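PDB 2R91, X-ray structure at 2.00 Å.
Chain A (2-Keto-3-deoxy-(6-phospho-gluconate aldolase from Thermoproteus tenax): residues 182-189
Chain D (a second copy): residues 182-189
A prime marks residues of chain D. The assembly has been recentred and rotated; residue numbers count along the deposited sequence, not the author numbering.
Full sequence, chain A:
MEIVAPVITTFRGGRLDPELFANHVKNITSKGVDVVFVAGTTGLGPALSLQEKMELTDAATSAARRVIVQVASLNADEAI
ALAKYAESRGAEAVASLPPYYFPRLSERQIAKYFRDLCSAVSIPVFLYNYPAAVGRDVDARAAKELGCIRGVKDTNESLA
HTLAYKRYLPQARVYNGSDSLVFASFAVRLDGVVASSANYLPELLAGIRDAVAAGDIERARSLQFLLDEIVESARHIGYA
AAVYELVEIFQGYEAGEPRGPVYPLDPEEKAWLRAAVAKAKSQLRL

Chain A (182-189) VFASFAVR
Chain D, residues 182-189: VFASFAVR

What backbone does each chain bring to the contact? Residues 182-187 are helical in both copies, held by bonds such as Ala187 N to Phe183 O (3.0 Å) and Val188 N to Ala184 O (2.9 Å), with their equivalents in chain D. Val188 has phi/psi near -94/5 and Val188′ near -92/1. Arg189 and Arg189′ then turn to positive phi (56/51 and 61/49) in a Schellman motif, Arg189 N reaching Phe186 O at 3.0 Å.

How are the two stretches set against each other? The pairing is reciprocal about Ala187 and Ala187′, whose CA atoms lie 5.6 Å apart, and the helices cross rather than lie alongside. Ala184 CA sits 6.1 Å from Val188′ CA, and Val188 CA 6.0 Å from Ala184′ CA. Such a close approach suits alanine: both Ala187 side chains point toward the other stretch, with Ala187 CB 4.1 Å from Ala187′ CB, and Ala187 O lies 3.8 Å from Ala187′ CB.

What do the aromatic rings do? Phe183 (chi1 158°, t; chi2 48°) and Phe183′ (157°, t; 52°) leave their backbones sideways, but their ring ends come nearer the partner. Val188′ CG1 lies over one face of the Phe183 ring, 4.1 Å from its centroid; Val188 CG1 repeats it at 4.3 Å over Phe183′. In these CH-pi contacts the methyl sits against the pi cloud, 26° off the ring normal. Phe183 CZ also meets Val188′ CB at 3.6 Å, and Phe183′ CE2 meets Val188 CB at 3.7 Å.

What else holds the valines, and is anything polar involved? Both adopt chi1 m (-60° and -63°). Val188 CG1 packs 3.8 Å from Ala184′ CB and 4.2 Å from Ala187′ CB, and Val188′ CG1 matches both distances to Ala184 CB and Ala187 CB. No hydrogen bond crosses; the 331 Å² buried, both sides summed, is mainly apolar, with the Ala187 and Val188 carbonyls in van der Waals contact.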

# COMPACT_ATOMS: atom_id res chain seq x y z
N VAL A 182 -14.26 -16.89 -9.20
CA VAL A 182 -14.55 -18.22 -9.77
C VAL A 182 -15.26 -18.12 -11.13
O VAL A 182 -14.83 -18.69 -12.14
CB VAL A 182 -15.38 -19.07 -8.80
CG1 VAL A 182 -15.87 -20.36 -9.47
CG2 VAL A 182 -14.50 -19.43 -7.53
N PHE A 183 -16.38 -17.41 -11.14
CA PHE A 183 -17.09 -17.10 -12.37
C PHE A 183 -16.16 -16.52 -13.43
O PHE A 183 -16.01 -17.08 -14.52
CB PHE A 183 -18.28 -16.18 -12.01
CG PHE A 183 -18.81 -15.36 -13.15
CD1 PHE A 183 -19.07 -15.94 -14.39
CD2 PHE A 183 -19.12 -14.02 -12.95
CE1 PHE A 183 -19.59 -15.16 -15.45
CE2 PHE A 183 -19.64 -13.23 -14.00
CZ PHE A 183 -19.89 -13.79 -15.22
N ALA A 184 -15.49 -15.42 -13.11
CA ALA A 184 -14.60 -14.76 -14.05
C ALA A 184 -13.48 -15.67 -14.59
O ALA A 184 -13.17 -15.64 -15.79
CB ALA A 184 -14.01 -13.51 -13.42
N SER A 185 -12.87 -16.47 -13.71
CA SER A 185 -11.84 -17.44 -14.15
C SER A 185 -12.34 -18.42 -15.21
O SER A 185 -11.66 -18.69 -16.19
CB SER A 185 -11.33 -18.23 -12.94
OG SER A 185 -10.74 -17.36 -12.00
N PHE A 186 -13.50 -19.02 -14.99
CA PHE A 186 -14.07 -19.91 -16.02
C PHE A 186 -14.41 -19.15 -17.32
O PHE A 186 -14.14 -19.62 -18.44
CB PHE A 186 -15.28 -20.64 -15.47
CG PHE A 186 -14.94 -21.64 -14.37
CD1 PHE A 186 -13.88 -22.54 -14.52
CD2 PHE A 186 -15.71 -21.68 -13.21
CE1 PHE A 186 -13.58 -23.47 -13.48
CE2 PHE A 186 -15.42 -22.60 -12.19
CZ PHE A 186 -14.36 -23.49 -12.34
N ALA A 187 -14.98 -17.96 -17.15
CA ALA A 187 -15.33 -17.10 -18.30
C ALA A 187 -14.13 -16.76 -19.19
O ALA A 187 -14.24 -16.69 -20.44
CB ALA A 187 -15.98 -15.83 -17.78
N VAL A 188 -12.97 -16.54 -18.58
CA VAL A 188 -11.80 -16.21 -19.39
C VAL A 188 -10.99 -17.45 -19.73
O VAL A 188 -9.93 -17.36 -20.36
CB VAL A 188 -10.89 -15.11 -18.76
CG1 VAL A 188 -11.65 -13.79 -18.55
CG2 VAL A 188 -10.21 -15.60 -17.44
N ARG A 189 -11.50 -18.62 -19.35
CA ARG A 189 -10.82 -19.90 -19.61
C ARG A 189 -9.40 -19.99 -19.05
O ARG A 189 -8.44 -20.35 -19.77
CB ARG A 189 -10.88 -20.30 -21.11
CG ARG A 189 -12.31 -20.31 -21.63
CD ARG A 189 -12.49 -21.15 -22.89
NE ARG A 189 -13.91 -21.25 -23.22
CZ ARG A 189 -14.40 -21.58 -24.42
NH1 ARG A 189 -13.57 -21.86 -25.43
NH2 ARG A 189 -15.72 -21.64 -24.61
N VAL D 182 -10.14 -5.83 -20.95
CA VAL D 182 -11.19 -5.63 -21.96
C VAL D 182 -11.86 -6.97 -22.31
O VAL D 182 -13.08 -7.13 -22.24
CB VAL D 182 -10.60 -4.94 -23.20
CG1 VAL D 182 -11.58 -5.04 -24.39
CG2 VAL D 182 -10.26 -3.45 -22.84
N PHE D 183 -11.02 -7.95 -22.62
CA PHE D 183 -11.49 -9.31 -22.84
C PHE D 183 -12.34 -9.80 -21.67
O PHE D 183 -13.45 -10.27 -21.84
CB PHE D 183 -10.23 -10.19 -23.10
CG PHE D 183 -10.40 -11.67 -22.82
CD1 PHE D 183 -11.45 -12.40 -23.36
CD2 PHE D 183 -9.43 -12.34 -22.08
CE1 PHE D 183 -11.56 -13.76 -23.13
CE2 PHE D 183 -9.53 -13.72 -21.85
CZ PHE D 183 -10.58 -14.42 -22.37
N ALA D 184 -11.80 -9.69 -20.46
CA ALA D 184 -12.49 -10.21 -19.29
C ALA D 184 -13.81 -9.48 -19.08
O ALA D 184 -14.80 -10.09 -18.73
CB ALA D 184 -11.58 -10.02 -18.05
N SER D 185 -13.83 -8.17 -19.27
CA SER D 185 -15.08 -7.40 -19.08
C SER D 185 -16.19 -7.90 -20.00
O SER D 185 -17.34 -8.06 -19.58
CB SER D 185 -14.83 -5.89 -19.34
OG SER D 185 -13.92 -5.36 -18.41
N PHE D 186 -15.87 -8.13 -21.27
CA PHE D 186 -16.87 -8.68 -22.18
C PHE D 186 -17.29 -10.10 -21.76
O PHE D 186 -18.49 -10.44 -21.78
CB PHE D 186 -16.36 -8.64 -23.62
CG PHE D 186 -16.25 -7.24 -24.19
CD1 PHE D 186 -17.27 -6.30 -23.99
CD2 PHE D 186 -15.13 -6.87 -24.91
CE1 PHE D 186 -17.15 -4.98 -24.53
CE2 PHE D 186 -15.01 -5.56 -25.46
CZ PHE D 186 -16.02 -4.63 -25.26
N ALA D 187 -16.31 -10.92 -21.37
CA ALA D 187 -16.54 -12.31 -20.94
C ALA D 187 -17.51 -12.46 -19.77
O ALA D 187 -18.32 -13.39 -19.76
CB ALA D 187 -15.19 -13.01 -20.66
N VAL D 188 -17.46 -11.55 -18.79
CA VAL D 188 -18.36 -11.58 -17.66
C VAL D 188 -19.61 -10.72 -17.92
O VAL D 188 -20.48 -10.62 -17.07
CB VAL D 188 -17.68 -11.13 -16.30
CG1 VAL D 188 -16.54 -12.10 -15.91
CG2 VAL D 188 -17.17 -9.67 -16.37
N ARG D 189 -19.69 -10.12 -19.10
CA ARG D 189 -20.88 -9.34 -19.46
C ARG D 189 -21.15 -8.13 -18.54
O ARG D 189 -22.27 -7.91 -18.07
CB ARG D 189 -22.11 -10.24 -19.63
CG ARG D 189 -21.90 -11.22 -20.81
CD ARG D 189 -23.08 -12.14 -21.07
NE ARG D 189 -22.71 -13.27 -21.94
CZ ARG D 189 -23.50 -14.30 -22.25
NH1 ARG D 189 -24.76 -14.36 -21.79
NH2 ARG D 189 -23.04 -15.28 -23.03